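Local coordinates for D-alanine--D-alanine ligase (Coxiella burnetii, PDB 3TQT), which joins two D-alanine molecules into D-alanyl-D-alanine at the expense of ATP, supplying the dipeptide used in peptidoglycan synthesis for the bacterial cell wall, at residues Asn27-Tyr37 with Cys340-Ile348; Glu182-Leu190 with Thr196-Phe205. One frame throughout, in Å; residues are numbered along the deposited sequence.

In the fold
From the N terminus, the chain lays down strand 5-12 and helix 18-31 of the N-terminal domain, and the end of that helix, the turn after it and the first residue of strand 37-44 form the first half of contact 1. The partner, Cys340-Ile348, comes some 300 residues later, at the start of the long C-terminal helix 340-370, so contact 1 closes a very large loop and ties the N-terminal domain to that helix. Within that loop lies contact 2, a local hairpin closure between strands 183-187 and 196-199, followed by the start of helix 202-212. The two do not touch: their centres are 40 Å apart, on opposite sides of the chain's centre.

Contact 1: Asn27-Tyr37 with Cys340-Ile348; sequences NIVNTLDAAKY and CPNLLDQLI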
ATOM      1  N   ASN A  27      -4.334 -25.049  -8.172  1.00 25.29           N
ATOM      2  CA  ASN A  27      -5.777 -25.203  -8.223  1.00 27.01           C
ATOM      3  C   ASN A  27      -6.383 -24.214  -9.199  1.00 22.30           C
ATOM      4  O   ASN A  27      -7.249 -24.557  -9.995  1.00 25.50           O
ATOM      5  CB  ASN A  27      -6.397 -24.990  -6.843  1.00 31.48           C
ATOM      6  CG  ASN A  27      -7.889 -25.227  -6.840  1.00 32.54           C
ATOM      7  OD1 ASN A  27      -8.375 -26.186  -7.441  1.00 35.04           O
ATOM      8  ND2 ASN A  27      -8.627 -24.345  -6.185  1.00 24.59           N
ATOM      9  N   ILE A  28      -5.922 -22.976  -9.119  1.00 18.98           N
ATOM     10  CA  ILE A  28      -6.415 -21.943 -10.009  1.00 21.51           C
ATOM     11  C   ILE A  28      -6.112 -22.326 -11.458  1.00 25.50           C
ATOM     12  O   ILE A  28      -6.981 -22.257 -12.326  1.00 23.57           O
ATOM     13  CB  ILE A  28      -5.782 -20.595  -9.660  1.00 20.97           C
ATOM     14  CG1 ILE A  28      -6.388 -20.076  -8.347  1.00 27.33           C
ATOM     15  CG2 ILE A  28      -5.986 -19.582 -10.802  1.00 21.11           C
ATOM     16  CD1 ILE A  28      -5.656 -18.903  -7.753  1.00 27.45           C
ATOM     17  N   VAL A  29      -4.878 -22.746 -11.713  1.00 22.26           N
ATOM     18  CA  VAL A  29      -4.481 -23.115 -13.076  1.00 23.02           C
ATOM     19  C   VAL A  29      -5.298 -24.303 -13.570  1.00 27.88           C
ATOM     20  O   VAL A  29      -5.715 -24.357 -14.720  1.00 24.80           O
ATOM     21  CB  VAL A  29      -2.981 -23.406 -13.167  1.00 23.01           C
ATOM     22  CG1 VAL A  29      -2.649 -24.170 -14.443  1.00 25.49           C
ATOM     23  CG2 VAL A  29      -2.206 -22.082 -13.107  1.00 24.15           C
ATOM     24  N   ASN A  30      -5.551 -25.241 -12.672  1.00 26.72           N
ATOM     25  CA  ASN A  30      -6.326 -26.425 -13.010  1.00 26.03           C
ATOM     26  C   ASN A  30      -7.802 -26.109 -13.227  1.00 27.28           C
ATOM     27  O   ASN A  30      -8.515 -26.840 -13.911  1.00 29.41           O
ATOM     28  CB  ASN A  30      -6.183 -27.466 -11.895  1.00 24.31           C
ATOM     29  CG  ASN A  30      -6.728 -28.817 -12.295  1.00 38.32           C
ATOM     30  OD1 ASN A  30      -6.501 -29.271 -13.413  1.00 34.66           O
ATOM     31  ND2 ASN A  30      -7.459 -29.463 -11.390  1.00 33.06           N
ATOM     32  N   THR A  31      -8.250 -25.006 -12.644  1.00 25.97           N
ATOM     33  CA  THR A  31      -9.672 -24.695 -12.601  1.00 24.61           C
ATOM     34  C   THR A  31     -10.083 -23.587 -13.573  1.00 27.52           C
ATOM     35  O   THR A  31     -11.254 -23.497 -13.952  1.00 29.72           O
ATOM     36  CB  THR A  31     -10.099 -24.351 -11.153  1.00 29.85           C
ATOM     37  OG1 THR A  31      -9.801 -25.474 -10.304  1.00 32.33           O
ATOM     38  CG2 THR A  31     -11.575 -24.066 -11.079  1.00 33.22           C
ATOM     39  N   LEU A  32      -9.132 -22.749 -13.984  1.00 25.98           N
ATOM     40  CA  LEU A  32      -9.408 -21.729 -15.005  1.00 25.95           C
ATOM     41  C   LEU A  32      -9.981 -22.334 -16.293  1.00 27.78           C
ATOM     42  O   LEU A  32      -9.440 -23.290 -16.844  1.00 28.50           O
ATOM     43  CB  LEU A  32      -8.152 -20.917 -15.337  1.00 22.21           C
ATOM     44  CG  LEU A  32      -7.751 -19.865 -14.302  1.00 24.34           C
ATOM     45  CD1 LEU A  32      -6.340 -19.369 -14.563  1.00 28.18           C
ATOM     46  CD2 LEU A  32      -8.737 -18.713 -14.325  1.00 23.85           C
ATOM     47  N   ASP A  33     -11.069 -21.740 -16.771  1.00 25.27           N
ATOM     48  CA  ASP A  33     -11.791 -22.256 -17.928  1.00 25.00           C
ATOM     49  C   ASP A  33     -10.864 -22.259 -19.145  1.00 27.62           C
ATOM     50  O   ASP A  33     -10.540 -21.218 -19.684  1.00 26.56           O
ATOM     51  CB  ASP A  33     -13.021 -21.380 -18.167  1.00 23.60           C
ATOM     52  CG  ASP A  33     -13.917 -21.903 -19.268  1.00 31.62           C
ATOM     53  OD1 ASP A  33     -13.436 -22.679 -20.111  1.00 32.41           O
ATOM     54  OD2 ASP A  33     -15.106 -21.526 -19.277  1.00 33.85           O
ATOM     55  N   ALA A  34     -10.420 -23.437 -19.559  1.00 33.57           N
ATOM     56  CA  ALA A  34      -9.481 -23.554 -20.675  1.00 34.52           C
ATOM     57  C   ALA A  34     -10.027 -22.964 -21.984  1.00 37.75           C
ATOM     58  O   ALA A  34      -9.259 -22.620 -22.881  1.00 33.71           O
ATOM     59  CB  ALA A  34      -9.089 -25.006 -20.873  1.00 35.32           C
ATOM     60  N   ALA A  35     -11.348 -22.856 -22.089  1.00 37.33           N
ATOM     61  CA  ALA A  35     -11.969 -22.258 -23.273  1.00 36.89           C
ATOM     62  C   ALA A  35     -11.742 -20.751 -23.329  1.00 31.97           C
ATOM     63  O   ALA A  35     -11.703 -20.168 -24.409  1.00 29.37           O
ATOM     64  CB  ALA A  35     -13.468 -22.569 -23.318  1.00 31.57           C
ATOM     65  N   LYS A  36     -11.583 -20.119 -22.171  1.00 26.54           N
ATOM     66  CA  LYS A  36     -11.533 -18.659 -22.122  1.00 29.27           C
ATOM     67  C   LYS A  36     -10.125 -18.109 -22.032  1.00 28.18           C
ATOM     68  O   LYS A  36      -9.887 -16.960 -22.392  1.00 27.27           O
ATOM     69  CB  LYS A  36     -12.304 -18.142 -20.908  1.00 34.01           C
ATOM     70  CG  LYS A  36     -13.379 -19.075 -20.463  1.00 48.74           C
ATOM     71  CD  LYS A  36     -14.739 -18.512 -20.725  1.00 53.04           C
ATOM     72  CE  LYS A  36     -15.296 -17.873 -19.475  1.00 43.49           C
ATOM     73  NZ  LYS A  36     -16.714 -17.525 -19.701  1.00 49.33           N
ATOM     74  N   TYR A  37      -9.197 -18.917 -21.529  1.00 24.65           N
ATOM     75  CA  TYR A  37      -7.910 -18.379 -21.108  1.00 26.94           C
ATOM     76  C   TYR A  37      -6.727 -19.144 -21.649  1.00 29.87           C
ATOM     77  O   TYR A  37      -6.747 -20.369 -21.712  1.00 29.23           O
ATOM     78  CB  TYR A  37      -7.816 -18.382 -19.581  1.00 22.09           C
ATOM     79  CG  TYR A  37      -8.992 -17.729 -18.914  1.00 20.56           C
ATOM     80  CD1 TYR A  37      -9.265 -16.385 -19.125  1.00 21.56           C
ATOM     81  CD2 TYR A  37      -9.832 -18.454 -18.073  1.00 21.39           C
ATOM     82  CE1 TYR A  37     -10.336 -15.773 -18.522  1.00 25.96           C
ATOM     83  CE2 TYR A  37     -10.917 -17.850 -17.472  1.00 21.53           C
ATOM     84  CZ  TYR A  37     -11.160 -16.508 -17.697  1.00 23.23           C
ATOM     85  OH  TYR A  37     -12.236 -15.888 -17.106  1.00 30.38           O
ATOM     86  N   CYS A 340     -15.948 -23.051  -8.532  1.00 28.35           N
ATOM     87  CA  CYS A 340     -14.683 -22.328  -8.605  1.00 34.46           C
ATOM     88  C   CYS A 340     -14.341 -21.721  -9.979  1.00 22.46           C
ATOM     89  O   CYS A 340     -13.817 -20.608 -10.045  1.00 26.94           O
ATOM     90  CB  CYS A 340     -13.527 -23.184  -8.096  1.00 37.21           C
ATOM     91  SG  CYS A 340     -12.041 -22.208  -7.841  1.00 31.50           S
ATOM     92  N   PRO A 341     -14.613 -22.451 -11.080  1.00 26.56           N
ATOM     93  CA  PRO A 341     -14.345 -21.854 -12.395  1.00 29.00           C
ATOM     94  C   PRO A 341     -15.055 -20.512 -12.571  1.00 27.88           C
ATOM     95  O   PRO A 341     -14.455 -19.551 -13.067  1.00 26.34           O
ATOM     96  CB  PRO A 341     -14.942 -22.880 -13.364  1.00 30.50           C
ATOM     97  CG  PRO A 341     -14.842 -24.172 -12.624  1.00 32.38           C
ATOM     98  CD  PRO A 341     -15.132 -23.826 -11.197  1.00 30.76           C
ATOM     99  N   ASN A 342     -16.327 -20.461 -12.178  1.00 27.46           N
ATOM    100  CA  ASN A 342     -17.126 -19.247 -12.286  1.00 28.44           C
ATOM    101  C   ASN A 342     -16.587 -18.164 -11.366  1.00 24.14           C
ATOM    102  O   ASN A 342     -16.580 -16.989 -11.715  1.00 25.12           O
ATOM    103  CB  ASN A 342     -18.570 -19.524 -11.893  1.00 28.44           C
ATOM    104  CG  ASN A 342     -19.209 -20.621 -12.735  1.00 35.96           C
ATOM    105  OD1 ASN A 342     -19.882 -20.345 -13.715  1.00 41.73           O
ATOM    106  ND2 ASN A 342     -19.002 -21.862 -12.341  1.00 32.27           N
ATOM    107  N   LEU A 343     -16.179 -18.570 -10.170  1.00 24.55           N
ATOM    108  CA  LEU A 343     -15.565 -17.646  -9.229  1.00 21.83           C
ATOM    109  C   LEU A 343     -14.352 -17.002  -9.897  1.00 21.72           C
ATOM    110  O   LEU A 343     -14.188 -15.785  -9.871  1.00 18.28           O
ATOM    111  CB  LEU A 343     -15.144 -18.388  -7.952  1.00 22.56           C
ATOM    112  CG  LEU A 343     -14.240 -17.633  -6.976  1.00 18.24           C
ATOM    113  CD1 LEU A 343     -14.892 -16.317  -6.493  1.00 18.06           C
ATOM    114  CD2 LEU A 343     -13.880 -18.528  -5.784  1.00 24.01           C
ATOM    115  N   LEU A 344     -13.502 -17.824 -10.509  1.00 21.41           N
ATOM    116  CA  LEU A 344     -12.294 -17.300 -11.145  1.00 22.22           C
ATOM    117  C   LEU A 344     -12.647 -16.361 -12.295  1.00 23.71           C
ATOM    118  O   LEU A 344     -12.002 -15.328 -12.471  1.00 18.18           O
ATOM    119  CB  LEU A 344     -11.397 -18.434 -11.644  1.00 21.84           C
ATOM    120  CG  LEU A 344     -10.896 -19.388 -10.558  1.00 21.09           C
ATOM    121  CD1 LEU A 344     -10.055 -20.514 -11.179  1.00 19.86           C
ATOM    122  CD2 LEU A 344     -10.111 -18.617  -9.505  1.00 23.49           C
ATOM    123  N   ASP A 345     -13.659 -16.717 -13.088  1.00 22.36           N
ATOM    124  CA  ASP A 345     -14.084 -15.825 -14.174  1.00 19.88           C
ATOM    125  C   ASP A 345     -14.499 -14.472 -13.611  1.00 21.77           C
ATOM    126  O   ASP A 345     -14.163 -13.415 -14.162  1.00 21.46           O
ATOM    127  CB  ASP A 345     -15.263 -16.404 -14.970  1.00 22.63           C
ATOM    128  CG  ASP A 345     -14.903 -17.664 -15.740  1.00 30.24           C
ATOM    129  OD1 ASP A 345     -13.757 -17.770 -16.226  1.00 28.17           O
ATOM    130  OD2 ASP A 345     -15.784 -18.546 -15.867  1.00 25.47           O
ATOM    131  N   GLN A 346     -15.261 -14.504 -12.526  1.00 25.36           N
ATOM    132  CA  GLN A 346     -15.715 -13.264 -11.906  1.00 22.98           C
ATOM    133  C   GLN A 346     -14.548 -12.431 -11.379  1.00 22.40           C
ATOM    134  O   GLN A 346     -14.505 -11.211 -11.568  1.00 18.13           O
ATOM    135  CB  GLN A 346     -16.758 -13.569 -10.823  1.00 23.88           C
ATOM    136  CG  GLN A 346     -18.049 -14.097 -11.476  1.00 30.66           C
ATOM    137  CD  GLN A 346     -19.232 -14.172 -10.536  1.00 38.75           C
ATOM    138  OE1 GLN A 346     -19.275 -13.489  -9.513  1.00 40.02           O
ATOM    139  NE2 GLN A 346     -20.214 -14.999 -10.892  1.00 38.24           N
ATOM    140  N   LEU A 347     -13.577 -13.090 -10.756  1.00 18.77           N
ATOM    141  CA  LEU A 347     -12.409 -12.363 -10.264  1.00 18.91           C
ATOM    142  C   LEU A 347     -11.649 -11.702 -11.415  1.00 17.09           C
ATOM    143  O   LEU A 347     -11.209 -10.560 -11.303  1.00 19.36           O
ATOM    144  CB  LEU A 347     -11.495 -13.287  -9.463  1.00 16.63           C
ATOM    145  CG  LEU A 347     -12.074 -13.694  -8.104  1.00 19.98           C
ATOM    146  CD1 LEU A 347     -11.319 -14.892  -7.558  1.00 20.22           C
ATOM    147  CD2 LEU A 347     -12.014 -12.511  -7.146  1.00 18.37           C
ATOM    148  N   ILE A 348     -11.498 -12.420 -12.522  1.00 17.70           N
ATOM    149  CA  ILE A 348     -10.824 -11.844 -13.682  1.00 18.35           C
ATOM    150  C   ILE A 348     -11.637 -10.683 -14.270  1.00 21.94           C
ATOM    151  O   ILE A 348     -11.085  -9.634 -14.594  1.00 18.80           O
ATOM    152  CB  ILE A 348     -10.516 -12.925 -14.742  1.00 18.47           C
ATOM    153  CG1 ILE A 348      -9.385 -13.836 -14.241  1.00 20.36           C
ATOM    154  CG2 ILE A 348     -10.176 -12.300 -16.088  1.00 19.33           C
ATOM    155  CD1 ILE A 348      -9.282 -15.156 -14.992  1.00 25.12           C
TER
HETATM  156  O   HOH W   1     -12.612 -19.998 -15.046  1.00 22.15           O
HETATM  157  O   HOH W   2     -16.122 -20.996 -16.876  1.00 42.01           O
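Leu344 projects from helix 340-370 against the end of helix 18-31, where its CD1 lies 3.7 Å from Ile28 O and also meets Thr31 CB. Leu32 comes across it at about a right angle, its CD2 reaching both Leu344 CB and, at 3.7 Å, Ile348 CD1. Forked Leu344 suits the place: CD1 covers the helix end and CD2 reaches Ile28 CG1. In Thr31, chi1 of -59° sets CG2 anti to the backbone N, 3.6 Å from Pro341 CD, while OG1 donates a hydrogen bond to Asn27 O, one turn earlier. Farther out, Ile348 CD1 makes a CH-pi contact over one face of the Tyr37 ring, 3.9 Å from its centroid; Lys36 CB covers the opposite face. At the ring's edge, Tyr37 OH donates to Asp345 OD1 over 2.6 Å, on the anti side of the carboxylate. One water donates to OD1 and Pro341 O while accepting from Asp33 N. A second water links Asp33 OD2 to Asp345 OD2, 4.6 Å apart, probably easing their repulsion; Lys36 NZ, beyond salt-bridge distance, may help. The short helix segments cross at 99°. Tyr37 and Ile348 touch Ile7 of strand 5-12, while Leu343 and Leu347 pack on Leu235 of strand 228-236.

Contact 2: Glu182-Leu190 with Thr196-Phe205; sequences ELFVKAVSL and TLPVKTETEF
Leu183 and Val199 face each other as an antiparallel hydrogen-bonded pair, each backbone N-H donating a hydrogen bond to the other's carbonyl. Leu183 N reaches Val199 O at 3.0 Å, nearly straight at 172° and in the carbonyl plane. Val185 and Leu197 repeat the exchange, with both N...O distances, Val185 N to Leu197 O and Leu197 N to Val185 O, at 2.7 Å. Between these pairs Phe184 sits opposite Pro198, a non-hydrogen-bonded position that suits proline: its N faces away from strand 183-187, on the outer side of what is an edge strand within this chain, so no amide proton is needed there. The other edge of strand 183-187 bonds to strand 219-223, Phe184 pairing with Glu222. Phe184 CE1 rests 3.8 Å from Pro198 CB. On the opposite face, beta-branched Val185 and Val199 meet through CG2 and CG1, and Phe205, with CG anti to its backbone N (chi1 172°), carries its ring toward the strands and brings CD1 to 3.9 Å from Val185 CG2. Lys186 runs alongside Thr196, CG to CG2 3.6 Å, and its amine forms a salt bridge with Glu222; Glu182 has its own with Arg224. Thr201 is the N-cap of the helix, its OG1 accepting from Glu204 N at 3.0 Å; Glu204 OE1 separately accepts from Lys200 N, from above the carboxylate plane. This beta hairpin, backed by a helix, belongs to the ATP-grasp fold, within the predicted ATP-binding region.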
ATOM      1  N   GLU A 182      -5.838 -14.798  29.305  1.00 48.42           N
ATOM      2  CA  GLU A 182      -4.766 -15.110  28.364  1.00 43.23           C
ATOM      3  C   GLU A 182      -4.715 -14.111  27.206  1.00 29.42           C
ATOM      4  O   GLU A 182      -5.747 -13.678  26.704  1.00 24.87           O
ATOM      5  CB  GLU A 182      -4.919 -16.543  27.830  1.00 46.07           C
ATOM      6  CG  GLU A 182      -3.833 -16.963  26.834  1.00 52.81           C
ATOM      7  CD  GLU A 182      -3.688 -18.476  26.714  1.00 60.47           C
ATOM      8  OE1 GLU A 182      -4.387 -19.081  25.881  1.00 57.60           O
ATOM      9  OE2 GLU A 182      -2.868 -19.063  27.449  1.00 70.65           O
ATOM     10  N   LEU A 183      -3.505 -13.776  26.781  1.00 24.32           N
ATOM     11  CA  LEU A 183      -3.277 -12.850  25.678  1.00 25.45           C
ATOM     12  C   LEU A 183      -2.537 -13.524  24.528  1.00 23.68           C
ATOM     13  O   LEU A 183      -1.858 -14.536  24.711  1.00 30.57           O
ATOM     14  CB  LEU A 183      -2.423 -11.676  26.145  1.00 29.39           C
ATOM     15  CG  LEU A 183      -3.048 -10.481  26.860  1.00 38.37           C
ATOM     16  CD1 LEU A 183      -4.371 -10.795  27.486  1.00 29.54           C
ATOM     17  CD2 LEU A 183      -2.070  -9.909  27.878  1.00 31.63           C
ATOM     18  N   PHE A 184      -2.674 -12.940  23.349  1.00 25.04           N
ATOM     19  CA  PHE A 184      -1.855 -13.292  22.206  1.00 25.59           C
ATOM     20  C   PHE A 184      -0.889 -12.160  21.908  1.00 26.62           C
ATOM     21  O   PHE A 184      -1.280 -10.993  21.861  1.00 27.58           O
ATOM     22  CB  PHE A 184      -2.729 -13.541  20.974  1.00 26.36           C
ATOM     23  CG  PHE A 184      -3.471 -14.828  21.029  1.00 28.92           C
ATOM     24  CD1 PHE A 184      -2.789 -16.016  21.228  1.00 37.82           C
ATOM     25  CD2 PHE A 184      -4.848 -14.859  20.902  1.00 37.83           C
ATOM     26  CE1 PHE A 184      -3.468 -17.217  21.298  1.00 40.83           C
ATOM     27  CE2 PHE A 184      -5.535 -16.066  20.964  1.00 43.63           C
ATOM     28  CZ  PHE A 184      -4.840 -17.241  21.166  1.00 44.01           C
ATOM     29  N   VAL A 185       0.371 -12.507  21.697  1.00 21.64           N
ATOM     30  CA  VAL A 185       1.328 -11.537  21.185  1.00 23.34           C
ATOM     31  C   VAL A 185       1.626 -11.936  19.749  1.00 27.69           C
ATOM     32  O   VAL A 185       2.169 -13.009  19.507  1.00 25.46           O
ATOM     33  CB  VAL A 185       2.610 -11.499  22.039  1.00 24.53           C
ATOM     34  CG1 VAL A 185       3.632 -10.515  21.447  1.00 23.02           C
ATOM     35  CG2 VAL A 185       2.260 -11.125  23.484  1.00 27.15           C
ATOM     36  N   LYS A 186       1.246 -11.067  18.812  1.00 23.72           N
ATOM     37  CA  LYS A 186       1.199 -11.377  17.385  1.00 26.99           C
ATOM     38  C   LYS A 186       2.007 -10.365  16.574  1.00 24.93           C
ATOM     39  O   LYS A 186       1.901  -9.168  16.810  1.00 21.45           O
ATOM     40  CB  LYS A 186      -0.241 -11.225  16.872  1.00 26.37           C
ATOM     41  CG  LYS A 186      -1.241 -12.295  17.245  1.00 44.79           C
ATOM     42  CD  LYS A 186      -2.551 -12.003  16.495  1.00 41.06           C
ATOM     43  CE  LYS A 186      -3.531 -13.165  16.531  1.00 46.39           C
ATOM     44  NZ  LYS A 186      -3.997 -13.478  17.915  1.00 57.15           N
ATOM     45  N   ALA A 187       2.768 -10.829  15.587  1.00 21.38           N
ATOM     46  CA  ALA A 187       3.294  -9.896  14.597  1.00 20.26           C
ATOM     47  C   ALA A 187       2.106  -9.222  13.907  1.00 21.03           C
ATOM     48  O   ALA A 187       1.081  -9.868  13.643  1.00 22.51           O
ATOM     49  CB  ALA A 187       4.149 -10.634  13.577  1.00 20.16           C
ATOM     50  N   VAL A 188       2.218  -7.935  13.619  1.00 18.46           N
ATOM     51  CA  VAL A 188       1.120  -7.253  12.917  1.00 22.26           C
ATOM     52  C   VAL A 188       0.936  -7.770  11.495  1.00 24.52           C
ATOM     53  O   VAL A 188      -0.176  -7.800  10.975  1.00 26.95           O
ATOM     54  CB  VAL A 188       1.295  -5.713  12.860  1.00 19.03           C
ATOM     55  CG1 VAL A 188       1.251  -5.103  14.258  1.00 21.41           C
ATOM     56  CG2 VAL A 188       2.578  -5.351  12.119  1.00 24.77           C
ATOM     57  N   SER A 189       2.018  -8.202  10.864  1.00 19.83           N
ATOM     58  CA  SER A 189       1.948  -8.451   9.432  1.00 28.03           C
ATOM     59  C   SER A 189       2.464  -9.817   9.017  1.00 32.28           C
ATOM     60  O   SER A 189       2.740 -10.039   7.845  1.00 33.97           O
ATOM     61  CB  SER A 189       2.732  -7.370   8.683  1.00 32.45           C
ATOM     62  OG  SER A 189       4.122  -7.528   8.912  1.00 29.40           O
ATOM     63  N   LEU A 190       2.603 -10.733   9.970  1.00 29.14           N
ATOM     64  CA  LEU A 190       3.074 -12.078   9.648  1.00 33.89           C
ATOM     65  C   LEU A 190       2.068 -13.120  10.120  1.00 45.91           C
ATOM     66  O   LEU A 190       1.563 -13.038  11.244  1.00 50.67           O
ATOM     67  CB  LEU A 190       4.437 -12.345  10.288  1.00 32.48           C
ATOM     68  CG  LEU A 190       5.528 -11.326   9.971  1.00 33.45           C
ATOM     69  CD1 LEU A 190       6.801 -11.658  10.751  1.00 35.76           C
ATOM     70  CD2 LEU A 190       5.791 -11.285   8.470  1.00 36.91           C
ATOM     71  N   THR A 196       2.814 -15.779  16.375  1.00 32.18           N
ATOM     72  CA  THR A 196       1.624 -15.581  17.206  1.00 29.53           C
ATOM     73  C   THR A 196       1.775 -16.386  18.494  1.00 36.47           C
ATOM     74  O   THR A 196       1.690 -17.609  18.486  1.00 40.91           O
ATOM     75  CB  THR A 196       0.337 -16.026  16.483  1.00 36.42           C
ATOM     76  OG1 THR A 196       0.148 -15.228  15.313  1.00 39.61           O
ATOM     77  CG2 THR A 196      -0.864 -15.859  17.382  1.00 39.21           C
ATOM     78  N   LEU A 197       2.009 -15.690  19.600  1.00 28.35           N
ATOM     79  CA  LEU A 197       2.412 -16.333  20.834  1.00 31.60           C
ATOM     80  C   LEU A 197       1.374 -16.151  21.932  1.00 31.40           C
ATOM     81  O   LEU A 197       1.056 -15.026  22.301  1.00 27.37           O
ATOM     82  CB  LEU A 197       3.762 -15.764  21.278  1.00 31.35           C
ATOM     83  CG  LEU A 197       4.874 -15.836  20.231  1.00 35.10           C
ATOM     84  CD1 LEU A 197       6.174 -15.312  20.805  1.00 34.83           C
ATOM     85  CD2 LEU A 197       5.038 -17.273  19.748  1.00 46.34           C
ATOM     86  N   PRO A 198       0.835 -17.268  22.456  1.00 33.15           N
ATOM     87  CA  PRO A 198      -0.096 -17.187  23.586  1.00 34.36           C
ATOM     88  C   PRO A 198       0.680 -16.965  24.874  1.00 34.26           C
ATOM     89  O   PRO A 198       1.718 -17.593  25.068  1.00 36.11           O
ATOM     90  CB  PRO A 198      -0.747 -18.575  23.595  1.00 37.37           C
ATOM     91  CG  PRO A 198       0.326 -19.469  23.073  1.00 42.36           C
ATOM     92  CD  PRO A 198       1.038 -18.660  22.011  1.00 38.46           C
ATOM     93  N   VAL A 199       0.188 -16.078  25.735  1.00 33.12           N
ATOM     94  CA  VAL A 199       0.873 -15.772  26.979  1.00 31.27           C
ATOM     95  C   VAL A 199      -0.105 -15.752  28.147  1.00 34.98           C
ATOM     96  O   VAL A 199      -1.211 -15.222  28.043  1.00 34.55           O
ATOM     97  CB  VAL A 199       1.626 -14.422  26.918  1.00 30.38           C
ATOM     98  CG1 VAL A 199       2.651 -14.420  25.771  1.00 26.22           C
ATOM     99  CG2 VAL A 199       0.641 -13.270  26.759  1.00 32.46           C
ATOM    100  N   LYS A 200       0.329 -16.319  29.264  1.00 32.25           N
ATOM    101  CA  LYS A 200      -0.501 -16.440  30.459  1.00 35.84           C
ATOM    102  C   LYS A 200       0.113 -15.716  31.659  1.00 36.05           C
ATOM    103  O   LYS A 200      -0.538 -15.562  32.699  1.00 39.14           O
ATOM    104  CB  LYS A 200      -0.724 -17.917  30.789  1.00 45.78           C
ATOM    105  CG  LYS A 200      -2.144 -18.259  31.226  1.00 67.24           C
ATOM    106  CD  LYS A 200      -2.227 -19.690  31.746  1.00 78.22           C
ATOM    107  CE  LYS A 200      -1.975 -19.768  33.253  1.00 86.08           C
ATOM    108  NZ  LYS A 200      -0.868 -18.889  33.749  1.00 88.80           N
ATOM    109  N   THR A 201       1.362 -15.276  31.526  1.00 30.29           N
ATOM    110  CA  THR A 201       2.030 -14.567  32.619  1.00 32.42           C
ATOM    111  C   THR A 201       2.757 -13.319  32.133  1.00 32.61           C
ATOM    112  O   THR A 201       3.003 -13.170  30.946  1.00 28.94           O
ATOM    113  CB  THR A 201       3.076 -15.457  33.338  1.00 33.41           C
ATOM    114  OG1 THR A 201       4.161 -15.734  32.442  1.00 36.13           O
ATOM    115  CG2 THR A 201       2.458 -16.750  33.809  1.00 34.95           C
ATOM    116  N   GLU A 202       3.112 -12.436  33.065  1.00 36.28           N
ATOM    117  CA  GLU A 202       3.881 -11.236  32.739  1.00 39.90           C
ATOM    118  C   GLU A 202       5.176 -11.620  32.050  1.00 37.80           C
ATOM    119  O   GLU A 202       5.564 -11.023  31.047  1.00 37.08           O
ATOM    120  CB  GLU A 202       4.231 -10.455  34.007  1.00 48.05           C
ATOM    121  CG  GLU A 202       5.394  -9.472  33.811  1.00 53.76           C
ATOM    122  CD  GLU A 202       4.968  -8.224  33.075  1.00 49.88           C
ATOM    123  OE1 GLU A 202       3.905  -7.680  33.437  1.00 51.78           O
ATOM    124  OE2 GLU A 202       5.680  -7.786  32.135  1.00 45.40           O
ATOM    125  N   THR A 203       5.852 -12.611  32.618  1.00 35.24           N
ATOM    126  CA  THR A 203       7.120 -13.091  32.086  1.00 41.82           C
ATOM    127  C   THR A 203       6.957 -13.632  30.675  1.00 38.44           C
ATOM    128  O   THR A 203       7.754 -13.327  29.795  1.00 37.09           O
ATOM    129  CB  THR A 203       7.730 -14.182  32.996  1.00 49.05           C
ATOM    130  OG1 THR A 203       8.053 -13.608  34.269  1.00 48.89           O
ATOM    131  CG2 THR A 203       8.992 -14.768  32.368  1.00 42.46           C
ATOM    132  N   GLU A 204       5.926 -14.437  30.457  1.00 32.48           N
ATOM    133  CA  GLU A 204       5.661 -14.956  29.122  1.00 33.75           C
ATOM    134  C   GLU A 204       5.409 -13.802  28.179  1.00 29.89           C
ATOM    135  O   GLU A 204       5.854 -13.820  27.025  1.00 30.35           O
ATOM    136  CB  GLU A 204       4.474 -15.920  29.122  1.00 32.86           C
ATOM    137  CG  GLU A 204       4.835 -17.298  29.665  1.00 38.50           C
ATOM    138  CD  GLU A 204       3.638 -18.229  29.783  1.00 40.34           C
ATOM    139  OE1 GLU A 204       2.651 -18.055  29.036  1.00 40.43           O
ATOM    140  OE2 GLU A 204       3.690 -19.138  30.632  1.00 42.72           O
ATOM    141  N   PHE A 205       4.703 -12.790  28.681  1.00 26.63           N
ATOM    142  CA  PHE A 205       4.349 -11.638  27.861  1.00 31.51           C
ATOM    143  C   PHE A 205       5.604 -10.975  27.322  1.00 27.32           C
ATOM    144  O   PHE A 205       5.759 -10.805  26.107  1.00 24.65           O
ATOM    145  CB  PHE A 205       3.530 -10.626  28.663  1.00 30.74           C
ATOM    146  CG  PHE A 205       3.299  -9.332  27.938  1.00 27.41           C
ATOM    147  CD1 PHE A 205       2.396  -9.259  26.888  1.00 24.45           C
ATOM    148  CD2 PHE A 205       3.979  -8.186  28.309  1.00 32.19           C
ATOM    149  CE1 PHE A 205       2.185  -8.072  26.227  1.00 30.13           C
ATOM    150  CE2 PHE A 205       3.774  -6.994  27.650  1.00 28.88           C
ATOM    151  CZ  PHE A 205       2.871  -6.940  26.607  1.00 29.29           C
TER